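Local coordinates for protein photosystem II stability/assembly factor HCF136 (Cyanidioschyzon merolae, PDB 5OJ3) that is probably essential for photosystem II biogenesis, acting at an early assembly step that involves D2 and cytochrome b559, at residues S174-E179 against V215-N221; P186-L190 against R201-S205. One frame throughout, in Å; residues are numbered along the deposited sequence.

Contact 1 of 2, residues S174-E179 against V215-N221; sequences SFSGDE and VTALGPN
With chi1 at 177°, Ser174 swings OG away from its own backbone N and over to the neighbouring strand, where it accepts a hydrogen bond from the backbone N of Ala217. The bond is 2.8 Å from Ala217 N to Ser174 OG and nearly straight, at 166°. Glu179 likewise sets CG on the far side from its backbone N, with an extended chain beyond, and its carboxylate therefore reaches beyond the end of strand 212-219 to the loop at Asn221. There OE1 of Glu179 takes the amide of Asn221 on its syn lone pair, with 2.9 Å between OE1 and Asn221 N. The other oxygen, OE2, forms a salt bridge with Arg191, so each carboxylate oxygen has a partner of its own. Between these two polar links the methyl of Ala217 lies against the facing chain, its CB 3.5 Å from Ser176 CB. A leucine in place of Glu179 would probably leave the Asn221 amide without its acceptor and Arg191 without its carboxylate mate. Leu218 and Gly219 form a classic beta bulge, and Ser176, which opens the type II' turn ending at Glu179, meets it at Gly219. The strands run almost parallel, 3° apart, as first strands of successive propeller blades, 169-176 and 212-219; strand 179-185, next to 169-176 in its sheet, sends Trp181 against Val215 and Ala217, while Arg277 of strand 275-277 meets Thr216 and Leu218.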
# COMPACT_ATOMS: atom_id res chain seq x y z
N SER A 174 3.63 -2.52 -10.78
CA SER A 174 3.12 -1.19 -11.08
C SER A 174 3.23 -0.90 -12.57
O SER A 174 4.30 -1.11 -13.16
CB SER A 174 3.87 -0.12 -10.28
OG SER A 174 3.42 1.18 -10.61
N PHE A 175 2.14 -0.41 -13.16
CA PHE A 175 2.04 -0.17 -14.60
C PHE A 175 1.99 1.32 -14.92
O PHE A 175 1.42 2.11 -14.16
CB PHE A 175 0.79 -0.84 -15.18
CG PHE A 175 1.04 -2.19 -15.80
CD1 PHE A 175 1.50 -2.30 -17.10
CD2 PHE A 175 0.80 -3.34 -15.08
CE1 PHE A 175 1.72 -3.54 -17.67
CE2 PHE A 175 1.02 -4.58 -15.64
CZ PHE A 175 1.48 -4.68 -16.94
N SER A 176 2.59 1.68 -16.05
CA SER A 176 2.35 2.97 -16.70
C SER A 176 2.35 2.73 -18.20
O SER A 176 3.36 2.28 -18.75
CB SER A 176 3.40 4.01 -16.32
OG SER A 176 3.19 5.21 -17.03
N GLY A 177 1.23 3.03 -18.85
CA GLY A 177 1.08 2.68 -20.25
C GLY A 177 0.99 1.18 -20.42
O GLY A 177 -0.02 0.57 -20.09
N ASP A 178 2.06 0.58 -20.95
CA ASP A 178 2.21 -0.87 -20.98
C ASP A 178 3.48 -1.31 -20.27
O ASP A 178 3.82 -2.50 -20.29
CB ASP A 178 2.18 -1.38 -22.42
CG ASP A 178 1.71 -2.81 -22.53
OD1 ASP A 178 0.61 -3.11 -22.02
OD2 ASP A 178 2.43 -3.63 -23.13
N GLU A 179 4.19 -0.37 -19.65
CA GLU A 179 5.43 -0.64 -18.93
C GLU A 179 5.12 -1.01 -17.49
O GLU A 179 4.39 -0.29 -16.80
CB GLU A 179 6.33 0.60 -18.99
CG GLU A 179 7.80 0.37 -18.74
CD GLU A 179 8.62 1.60 -19.10
OE1 GLU A 179 8.01 2.65 -19.42
OE2 GLU A 179 9.87 1.53 -19.06
N VAL A 215 7.64 0.51 -5.57
CA VAL A 215 7.94 1.09 -6.87
C VAL A 215 6.63 1.60 -7.46
O VAL A 215 5.55 1.06 -7.20
CB VAL A 215 8.63 0.09 -7.82
CG1 VAL A 215 7.62 -0.84 -8.49
CG2 VAL A 215 9.45 0.83 -8.87
N THR A 216 6.73 2.69 -8.22
CA THR A 216 5.56 3.33 -8.82
C THR A 216 5.93 3.78 -10.22
O THR A 216 6.85 4.58 -10.39
CB THR A 216 5.08 4.52 -7.98
OG1 THR A 216 5.23 4.22 -6.58
CG2 THR A 216 3.62 4.82 -8.27
N ALA A 217 5.22 3.26 -11.22
CA ALA A 217 5.51 3.59 -12.60
C ALA A 217 4.95 4.97 -12.94
O ALA A 217 3.77 5.24 -12.72
CB ALA A 217 4.92 2.53 -13.53
N LEU A 218 5.81 5.84 -13.48
CA LEU A 218 5.47 7.24 -13.71
C LEU A 218 5.24 7.59 -15.17
O LEU A 218 4.66 8.64 -15.44
CB LEU A 218 6.58 8.15 -13.17
CG LEU A 218 6.97 8.08 -11.69
CD1 LEU A 218 7.68 9.37 -11.30
CD2 LEU A 218 5.76 7.84 -10.80
N GLY A 219 5.69 6.76 -16.09
CA GLY A 219 5.66 7.08 -17.50
C GLY A 219 6.73 6.31 -18.23
O GLY A 219 7.33 5.37 -17.69
N PRO A 220 7.00 6.69 -19.48
CA PRO A 220 8.01 5.98 -20.27
C PRO A 220 9.37 6.02 -19.59
O PRO A 220 9.93 7.10 -19.34
CB PRO A 220 8.02 6.74 -21.60
CG PRO A 220 6.67 7.40 -21.67
CD PRO A 220 6.34 7.76 -20.25
N ASN A 221 9.90 4.84 -19.28
CA ASN A 221 11.23 4.66 -18.69
C ASN A 221 11.39 5.41 -17.37
O ASN A 221 12.52 5.73 -16.97
CB ASN A 221 12.32 5.09 -19.68
CG ASN A 221 12.07 4.59 -21.09
OD1 ASN A 221 11.75 3.42 -21.30
ND2 ASN A 221 12.20 5.48 -22.07

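Contact 2 of 2, residues P186-L190 against R201-S205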
# COMPACT_ATOMS: atom_id res chain seq x y z
N PRO A 186 14.78 -10.89 -1.25
CA PRO A 186 15.84 -9.88 -1.17
C PRO A 186 15.84 -8.88 -2.33
O PRO A 186 15.18 -9.16 -3.33
CB PRO A 186 17.11 -10.73 -1.17
CG PRO A 186 16.72 -11.92 -0.41
CD PRO A 186 15.27 -12.20 -0.78
N PRO A 187 16.58 -7.75 -2.21
CA PRO A 187 16.45 -6.68 -3.21
C PRO A 187 16.57 -7.17 -4.65
O PRO A 187 17.65 -7.57 -5.10
CB PRO A 187 17.61 -5.74 -2.85
CG PRO A 187 17.79 -5.93 -1.39
CD PRO A 187 17.46 -7.36 -1.09
N VAL A 188 15.45 -7.11 -5.37
CA VAL A 188 15.36 -7.55 -6.76
C VAL A 188 14.39 -6.63 -7.48
O VAL A 188 13.34 -6.29 -6.94
CB VAL A 188 14.91 -9.03 -6.87
CG1 VAL A 188 14.65 -9.41 -8.32
CG2 VAL A 188 15.95 -9.97 -6.27
N MET A 189 14.75 -6.21 -8.69
CA MET A 189 13.85 -5.40 -9.50
C MET A 189 13.83 -5.91 -10.93
O MET A 189 14.85 -6.38 -11.45
CB MET A 189 14.23 -3.92 -9.49
CG MET A 189 13.06 -3.00 -9.78
SD MET A 189 13.57 -1.30 -10.09
CE MET A 189 13.87 -0.73 -8.43
N LEU A 190 12.66 -5.82 -11.55
CA LEU A 190 12.47 -6.19 -12.95
C LEU A 190 11.46 -5.25 -13.57
O LEU A 190 10.57 -4.73 -12.88
CB LEU A 190 11.99 -7.64 -13.11
CG LEU A 190 12.82 -8.77 -12.51
CD1 LEU A 190 12.34 -9.09 -11.11
CD2 LEU A 190 12.76 -10.01 -13.39
N ARG A 201 16.16 -7.94 -15.69
CA ARG A 201 16.66 -7.69 -14.35
C ARG A 201 17.28 -6.30 -14.27
O ARG A 201 17.81 -5.78 -15.25
CB ARG A 201 17.69 -8.75 -13.95
CG ARG A 201 18.56 -9.18 -15.13
CD ARG A 201 18.97 -10.65 -15.06
NE ARG A 201 17.83 -11.57 -15.00
CZ ARG A 201 16.93 -11.76 -15.96
NH1 ARG A 201 17.01 -11.11 -17.11
NH2 ARG A 201 15.95 -12.63 -15.77
N ILE A 202 17.19 -5.69 -13.09
CA ILE A 202 17.74 -4.35 -12.85
C ILE A 202 18.58 -4.42 -11.58
O ILE A 202 18.05 -4.68 -10.50
CB ILE A 202 16.64 -3.28 -12.74
CG1 ILE A 202 16.22 -2.84 -14.14
CG2 ILE A 202 17.14 -2.07 -11.97
CD1 ILE A 202 14.75 -2.50 -14.27
N LEU A 203 19.89 -4.22 -11.72
CA LEU A 203 20.78 -4.27 -10.58
C LEU A 203 20.63 -3.03 -9.72
O LEU A 203 20.53 -1.91 -10.23
CB LEU A 203 22.24 -4.41 -11.03
CG LEU A 203 23.23 -4.51 -9.87
CD1 LEU A 203 23.14 -5.87 -9.20
CD2 LEU A 203 24.64 -4.20 -10.33
N LEU A 204 20.62 -3.22 -8.40
CA LEU A 204 20.47 -2.14 -7.45
C LEU A 204 21.73 -2.03 -6.61
O LEU A 204 22.43 -3.02 -6.35
CB LEU A 204 19.24 -2.34 -6.58
CG LEU A 204 17.99 -2.62 -7.42
CD1 LEU A 204 16.85 -3.16 -6.57
CD2 LEU A 204 17.56 -1.37 -8.18
N SER A 205 22.02 -0.81 -6.17
CA SER A 205 23.30 -0.48 -5.56
C SER A 205 23.32 -0.89 -4.09
O SER A 205 22.31 -0.77 -3.39
CB SER A 205 23.58 1.01 -5.69
OG SER A 205 24.65 1.39 -4.85
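Met189 and Ile202 face each other across the outer edge of a propeller blade, joined first by a backbone hydrogen bond. Ile202 N donates to Met189 O over 2.9 Å, but the donor stands 37° out of the carbonyl plane and the bond is bent to 141°. Beside it, Leu190 and Arg201 form an antiparallel non-hydrogen-bonded pair, with 4.7 Å between their CA atoms. Apolar packing supplies the rest. Met189 runs extended to its sulfur and then bends at the last torsion (chi3 -78°), which carries CE toward Leu204. Its SD rests 4.1 Å from CG2 of Ile202, whereas its CE comes within 3.8 Å of Leu204 CD2. Leu204 sets its side chain at about a right angle to that of the methionine, its other methyl, CD1, lying 4.0 Å from Met189 CB. The apolar contact thus continues beyond the paired residues, in the loop that carries Leu204. Strands 188-192 and 200-202 are the third and fourth of their four-stranded antiparallel sheet. Met189 packs on Trp181 and Ile183 of strand 179-185, Ile202 also touches Trp181, and Leu204 reaches Pro212 at the start of strand 212-219.

Followed from the N terminus, the chain passes first through 174-179, at the inner end of one blade, then turns back along strand 179-185 to 186-190. Contact 2 closes a short loop when 201-205 returns beside 186-190, completing the outer hairpin of that same sheet. The chain then crosses to the next blade, and contact 1 closes the longer loop when 215-221 comes alongside 174-179; the smaller loop thus lies wholly within the larger, without crossing. Their centres lie about 16 Å apart and the contacts do not touch. Contact 2 holds a blade together internally, contact 1 joins it to its successor, and strand 179-185 begins in contact 1 and packs against contact 2.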